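Telomerase reverse transcriptase (Candida albicans SC5314, PDB 6ZDQ) probably elongates telomeres as a reverse transcriptase, adding simple sequence repeats to chromosome ends by copying a template within the telomerase RNA. Local coordinates at residues A[281-293]-A[357-371]. Numbering follows the deposited sequence.
Sequences PVGQILRLKLSKL and LFENQDNKTSYYVRY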
loop_
_atom_site.group_PDB
_atom_site.type_symbol
_atom_site.label_atom_id
_atom_site.label_comp_id
_atom_site.label_asym_id
_atom_site.label_seq_id
_atom_site.Cartn_x
_atom_site.Cartn_y
_atom_site.Cartn_z
ATOM N N PRO A 281 -7.958 -20.433 -1.582
ATOM C CA PRO A 281 -9.167 -21.153 -1.149
ATOM C C PRO A 281 -9.246 -21.368 0.354
ATOM O O PRO A 281 -10.340 -21.281 0.926
ATOM C CB PRO A 281 -9.058 -22.481 -1.908
ATOM C CG PRO A 281 -8.335 -22.124 -3.147
ATOM C CD PRO A 281 -7.315 -21.106 -2.728
ATOM N N VAL A 282 -8.117 -21.643 1.012
ATOM C CA VAL A 282 -8.121 -21.780 2.468
ATOM C C VAL A 282 -8.483 -20.454 3.124
ATOM O O VAL A 282 -9.276 -20.410 4.074
ATOM C CB VAL A 282 -6.764 -22.312 2.964
ATOM C CG1 VAL A 282 -6.601 -22.054 4.454
ATOM C CG2 VAL A 282 -6.648 -23.796 2.675
ATOM N N GLY A 283 -7.903 -19.356 2.634
ATOM C CA GLY A 283 -8.240 -18.046 3.171
ATOM C C GLY A 283 -9.722 -17.738 3.074
ATOM O O GLY A 283 -10.308 -17.169 3.999
ATOM N N GLN A 284 -10.347 -18.105 1.954
ATOM C CA GLN A 284 -11.790 -17.936 1.813
ATOM C C GLN A 284 -12.543 -18.743 2.864
ATOM O O GLN A 284 -13.454 -18.229 3.523
ATOM C CB GLN A 284 -12.232 -18.341 0.406
ATOM C CG GLN A 284 -11.910 -17.319 -0.671
ATOM C CD GLN A 284 -12.747 -16.060 -0.548
ATOM O OE1 GLN A 284 -13.906 -16.030 -0.960
ATOM N NE2 GLN A 284 -12.160 -15.012 0.019
ATOM N N ILE A 285 -12.176 -20.016 3.029
ATOM C CA ILE A 285 -12.858 -20.872 3.996
ATOM C C ILE A 285 -12.659 -20.348 5.412
ATOM O O ILE A 285 -13.608 -20.277 6.204
ATOM C CB ILE A 285 -12.371 -22.327 3.853
ATOM C CG1 ILE A 285 -12.703 -22.858 2.457
ATOM C CG2 ILE A 285 -12.990 -23.210 4.925
ATOM C CD1 ILE A 285 -12.146 -24.233 2.175
ATOM N N LEU A 286 -11.424 -19.969 5.756
ATOM C CA LEU A 286 -11.164 -19.430 7.086
ATOM C C LEU A 286 -11.892 -18.108 7.297
ATOM O O LEU A 286 -12.420 -17.851 8.384
ATOM C CB LEU A 286 -9.660 -19.263 7.301
ATOM C CG LEU A 286 -8.846 -20.558 7.327
ATOM C CD1 LEU A 286 -7.387 -20.278 7.652
ATOM C CD2 LEU A 286 -9.442 -21.542 8.323
ATOM N N ARG A 287 -11.932 -17.258 6.268
ATOM C CA ARG A 287 -12.731 -16.040 6.351
ATOM C C ARG A 287 -14.217 -16.355 6.452
ATOM O O ARG A 287 -14.968 -15.599 7.080
ATOM C CB ARG A 287 -12.458 -15.146 5.140
ATOM C CG ARG A 287 -11.606 -13.925 5.441
ATOM C CD ARG A 287 -11.099 -13.275 4.162
ATOM N NE ARG A 287 -9.956 -13.992 3.603
ATOM C CZ ARG A 287 -8.688 -13.722 3.902
ATOM N NH1 ARG A 287 -8.398 -12.748 4.755
ATOM N NH2 ARG A 287 -7.708 -14.424 3.348
ATOM N N LEU A 288 -14.657 -17.461 5.848
ATOM C CA LEU A 288 -16.067 -17.827 5.915
ATOM C C LEU A 288 -16.433 -18.378 7.289
ATOM O O LEU A 288 -17.517 -18.091 7.809
ATOM C CB LEU A 288 -16.398 -18.842 4.823
ATOM C CG LEU A 288 -17.886 -19.124 4.621
ATOM C CD1 LEU A 288 -18.607 -17.848 4.211
ATOM C CD2 LEU A 288 -18.086 -20.220 3.589
ATOM N N LYS A 289 -15.545 -19.176 7.889
ATOM C CA LYS A 289 -15.815 -19.710 9.220
ATOM C C LYS A 289 -15.896 -18.595 10.255
ATOM O O LYS A 289 -16.754 -18.624 11.145
ATOM C CB LYS A 289 -14.743 -20.728 9.608
ATOM C CG LYS A 289 -14.896 -22.079 8.932
ATOM C CD LYS A 289 -16.194 -22.751 9.348
ATOM C CE LYS A 289 -16.345 -24.117 8.700
ATOM N NZ LYS A 289 -17.623 -24.776 9.087
ATOM N N LEU A 290 -15.006 -17.604 10.157
ATOM C CA LEU A 290 -15.083 -16.450 11.046
ATOM C C LEU A 290 -16.358 -15.653 10.808
ATOM O O LEU A 290 -16.892 -15.041 11.741
ATOM C CB LEU A 290 -13.851 -15.561 10.858
ATOM C CG LEU A 290 -13.593 -14.459 11.890
ATOM C CD1 LEU A 290 -13.266 -15.055 13.251
ATOM C CD2 LEU A 290 -12.478 -13.533 11.427
ATOM N N SER A 291 -16.858 -15.649 9.569
ATOM C CA SER A 291 -18.104 -14.950 9.266
ATOM C C SER A 291 -19.273 -15.534 10.047
ATOM O O SER A 291 -20.113 -14.791 10.568
ATOM C CB SER A 291 -18.382 -15.008 7.764
ATOM O OG SER A 291 -19.621 -14.398 7.454
ATOM N N LYS A 292 -19.348 -16.865 10.135
ATOM C CA LYS A 292 -20.436 -17.496 10.875
ATOM C C LYS A 292 -20.394 -17.114 12.349
ATOM O O LYS A 292 -21.434 -16.846 12.959
ATOM C CB LYS A 292 -20.372 -19.015 10.713
ATOM C CG LYS A 292 -20.926 -19.530 9.393
ATOM C CD LYS A 292 -22.371 -19.099 9.201
ATOM C CE LYS A 292 -23.073 -19.937 8.142
ATOM N NZ LYS A 292 -23.228 -21.357 8.571
ATOM N N LEU A 293 -19.197 -17.074 12.937
ATOM C CA LEU A 293 -19.077 -16.666 14.332
ATOM C C LEU A 293 -19.454 -15.202 14.519
ATOM O O LEU A 293 -19.986 -14.831 15.572
ATOM C CB LEU A 293 -17.658 -16.927 14.835
ATOM C CG LEU A 293 -17.205 -18.387 14.755
ATOM C CD1 LEU A 293 -15.759 -18.526 15.184
ATOM C CD2 LEU A 293 -18.101 -19.275 15.602
ATOM N N LEU A 357 -13.104 -24.401 14.575
ATOM C CA LEU A 357 -13.950 -24.034 13.448
ATOM C C LEU A 357 -14.493 -25.254 12.719
ATOM O O LEU A 357 -15.526 -25.155 12.050
ATOM C CB LEU A 357 -13.171 -23.154 12.468
ATOM C CG LEU A 357 -12.506 -21.893 13.023
ATOM C CD1 LEU A 357 -11.719 -21.179 11.936
ATOM C CD2 LEU A 357 -13.540 -20.964 13.633
ATOM N N PHE A 358 -13.821 -26.401 12.834
ATOM C CA PHE A 358 -14.211 -27.614 12.128
ATOM C C PHE A 358 -14.595 -28.748 13.071
ATOM O O PHE A 358 -14.812 -29.876 12.611
ATOM C CB PHE A 358 -13.085 -28.068 11.195
ATOM C CG PHE A 358 -12.678 -27.032 10.187
ATOM C CD1 PHE A 358 -13.327 -26.944 8.966
ATOM C CD2 PHE A 358 -11.647 -26.145 10.459
ATOM C CE1 PHE A 358 -12.956 -25.992 8.035
ATOM C CE2 PHE A 358 -11.270 -25.190 9.532
ATOM C CZ PHE A 358 -11.926 -25.113 8.318
ATOM N N GLU A 359 -14.685 -28.486 14.379
ATOM C CA GLU A 359 -15.056 -29.544 15.313
ATOM C C GLU A 359 -16.530 -29.908 15.192
ATOM O O GLU A 359 -16.911 -31.048 15.483
ATOM C CB GLU A 359 -14.723 -29.129 16.747
ATOM C CG GLU A 359 -15.519 -27.940 17.264
ATOM C CD GLU A 359 -15.201 -27.607 18.709
ATOM O OE1 GLU A 359 -14.330 -28.281 19.300
ATOM O OE2 GLU A 359 -15.823 -26.671 19.257
ATOM N N ASN A 360 -17.372 -28.959 14.774
ATOM C CA ASN A 360 -18.792 -29.250 14.602
ATOM C C ASN A 360 -19.020 -30.238 13.462
ATOM O O ASN A 360 -19.903 -31.099 13.547
ATOM C CB ASN A 360 -19.568 -27.956 14.353
ATOM C CG ASN A 360 -19.220 -26.865 15.350
ATOM O OD1 ASN A 360 -18.337 -26.042 15.104
ATOM N ND2 ASN A 360 -19.916 -26.852 16.482
ATOM N N GLN A 361 -18.237 -30.130 12.390
ATOM C CA GLN A 361 -18.393 -30.978 11.220
ATOM C C GLN A 361 -17.528 -32.232 11.344
ATOM O O GLN A 361 -16.755 -32.400 12.290
ATOM C CB GLN A 361 -18.055 -30.198 9.948
ATOM C CG GLN A 361 -18.970 -29.009 9.670
ATOM C CD GLN A 361 -18.592 -27.769 10.462
ATOM O OE1 GLN A 361 -17.441 -27.603 10.868
ATOM N NE2 GLN A 361 -19.563 -26.893 10.688
ATOM N N ASP A 362 -17.663 -33.131 10.372
ATOM C CA ASP A 362 -16.924 -34.384 10.372
ATOM C C ASP A 362 -15.492 -34.162 9.887
ATOM O O ASP A 362 -15.081 -33.050 9.547
ATOM C CB ASP A 362 -17.641 -35.423 9.514
ATOM C CG ASP A 362 -18.929 -35.909 10.145
ATOM O OD1 ASP A 362 -18.958 -36.083 11.381
ATOM O OD2 ASP A 362 -19.915 -36.118 9.406
ATOM N N ASN A 363 -14.717 -35.250 9.860
ATOM C CA ASN A 363 -13.312 -35.152 9.479
ATOM C C ASN A 363 -13.139 -34.910 7.984
ATOM O O ASN A 363 -12.166 -34.268 7.573
ATOM C CB ASN A 363 -12.566 -36.416 9.903
ATOM C CG ASN A 363 -12.496 -36.570 11.409
ATOM O OD1 ASN A 363 -12.406 -35.583 12.141
ATOM N ND2 ASN A 363 -12.539 -37.809 11.881
ATOM N N LYS A 364 -14.055 -35.412 7.160
ATOM C CA LYS A 364 -14.010 -35.209 5.713
ATOM C C LYS A 364 -15.300 -34.501 5.299
ATOM O O LYS A 364 -16.325 -35.136 5.036
ATOM C CB LYS A 364 -13.810 -36.539 4.965
ATOM C CG LYS A 364 -14.722 -37.675 5.407
ATOM C CD LYS A 364 -14.552 -38.888 4.510
ATOM C CE LYS A 364 -15.694 -39.876 4.692
ATOM N NZ LYS A 364 -17.004 -39.287 4.294
ATOM N N THR A 365 -15.244 -33.171 5.245
ATOM C CA THR A 365 -16.400 -32.364 4.880
ATOM C C THR A 365 -16.384 -31.923 3.424
ATOM O O THR A 365 -17.454 -31.702 2.845
ATOM C CB THR A 365 -16.488 -31.126 5.782
ATOM O OG1 THR A 365 -16.153 -31.492 7.127
ATOM C CG2 THR A 365 -17.897 -30.551 5.765
ATOM N N SER A 366 -15.199 -31.801 2.820
ATOM C CA SER A 366 -15.047 -31.479 1.400
ATOM C C SER A 366 -15.713 -30.146 1.048
ATOM O O SER A 366 -16.670 -30.081 0.275
ATOM C CB SER A 366 -15.585 -32.615 0.522
ATOM O OG SER A 366 -15.433 -32.312 -0.853
ATOM N N TYR A 367 -15.192 -29.075 1.644
ATOM C CA TYR A 367 -15.674 -27.737 1.325
ATOM C C TYR A 367 -15.369 -27.395 -0.130
ATOM O O TYR A 367 -14.305 -27.732 -0.656
ATOM C CB TYR A 367 -15.035 -26.706 2.258
ATOM C CG TYR A 367 -15.338 -26.927 3.724
ATOM C CD1 TYR A 367 -14.534 -27.748 4.503
ATOM C CD2 TYR A 367 -16.427 -26.313 4.330
ATOM C CE1 TYR A 367 -14.810 -27.955 5.844
ATOM C CE2 TYR A 367 -16.710 -26.514 5.669
ATOM C CZ TYR A 367 -15.898 -27.336 6.420
ATOM O OH TYR A 367 -16.176 -27.539 7.754
ATOM N N TYR A 368 -16.315 -26.724 -0.783
ATOM C CA TYR A 368 -16.192 -26.347 -2.186
ATOM C C TYR A 368 -16.044 -24.837 -2.297
ATOM O O TYR A 368 -16.861 -24.086 -1.755
ATOM C CB TYR A 368 -17.402 -26.824 -2.993
ATOM C CG TYR A 368 -17.576 -28.326 -2.989
ATOM C CD1 TYR A 368 -16.833 -29.133 -3.840
ATOM C CD2 TYR A 368 -18.481 -28.937 -2.131
ATOM C CE1 TYR A 368 -16.985 -30.506 -3.838
ATOM C CE2 TYR A 368 -18.641 -30.309 -2.120
ATOM C CZ TYR A 368 -17.891 -31.089 -2.976
ATOM O OH TYR A 368 -18.048 -32.457 -2.970
ATOM N N VAL A 369 -15.000 -24.400 -2.998
ATOM C CA VAL A 369 -14.694 -22.985 -3.164
ATOM C C VAL A 369 -14.527 -22.691 -4.649
ATOM O O VAL A 369 -13.989 -23.512 -5.401
ATOM C CB VAL A 369 -13.428 -22.590 -2.371
ATOM C CG1 VAL A 369 -12.273 -23.502 -2.738
ATOM C CG2 VAL A 369 -13.064 -21.125 -2.600
ATOM N N ARG A 370 -15.007 -21.521 -5.072
ATOM C CA ARG A 370 -14.874 -21.068 -6.455
ATOM C C ARG A 370 -14.835 -19.543 -6.398
ATOM O O ARG A 370 -15.878 -18.897 -6.260
ATOM C CB ARG A 370 -16.023 -21.576 -7.315
ATOM C CG ARG A 370 -16.031 -21.065 -8.743
ATOM C CD ARG A 370 -17.366 -21.372 -9.399
ATOM N NE ARG A 370 -18.475 -20.841 -8.610
ATOM C CZ ARG A 370 -19.759 -21.071 -8.866
ATOM N NH1 ARG A 370 -20.109 -21.830 -9.896
ATOM N NH2 ARG A 370 -20.694 -20.542 -8.089
ATOM N N TYR A 371 -13.632 -18.982 -6.495
ATOM C CA TYR A 371 -13.441 -17.575 -6.176
ATOM C C TYR A 371 -14.026 -16.668 -7.251
ATOM O O TYR A 371 -13.918 -16.938 -8.450
ATOM C CB TYR A 371 -11.955 -17.268 -5.992
ATOM C CG TYR A 371 -11.687 -15.820 -5.649
ATOM C CD1 TYR A 371 -11.830 -15.359 -4.348
ATOM C CD2 TYR A 371 -11.300 -14.911 -6.628
ATOM C CE1 TYR A 371 -11.592 -14.037 -4.028
ATOM C CE2 TYR A 371 -11.061 -13.586 -6.317
ATOM C CZ TYR A 371 -11.209 -13.155 -5.016
ATOM O OH TYR A 371 -10.972 -11.836 -4.700
#
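Leu293 and the aliphatic part of Lys289 pack against Leu357, and Ile285 against Phe358 and Tyr367, so that apolar packing carries most of the contact. At one end Leu293 CD1 meets Leu357 CD2 at 3.6 Å, while Lys289 CB lies 3.8 Å from Leu357 CD1, the two side chains running past each other in opposite directions. Midway, Ile285 divides its branches: CG2 reaches the edge of the Phe358 ring, 4.0 Å from Phe358 CZ and near the ring plane, and CD1 sits 3.8 Å from Tyr367 CB. At the other end Pro281 CB touches Val369 CG1 at 3.5 Å, and Gln284 CD lies 4.0 Å from Tyr371 CD1, at the edge of that ring, with amide and ring planes 85° apart. Segment 357-371 belongs to the part of the chain that matches the reverse transcriptase family; its strand 367-369, paired antiparallel with 417-419, runs at 115° to segment 281-293 of helix 263-296, the two axes 9.1 Å apart at closest approach. Ile424 of helix 421-434 also touches both Ile285 and Tyr367.

Polar contacts are sparse. The Lys289 chain bends at chi2 (-63°) and then runs extended, which brings NZ to Tyr367 OH for a weak 3.4 Å hydrogen bond. Gln284 NE2 and Tyr371 OH both make weak hydrogen bonds to Asp376.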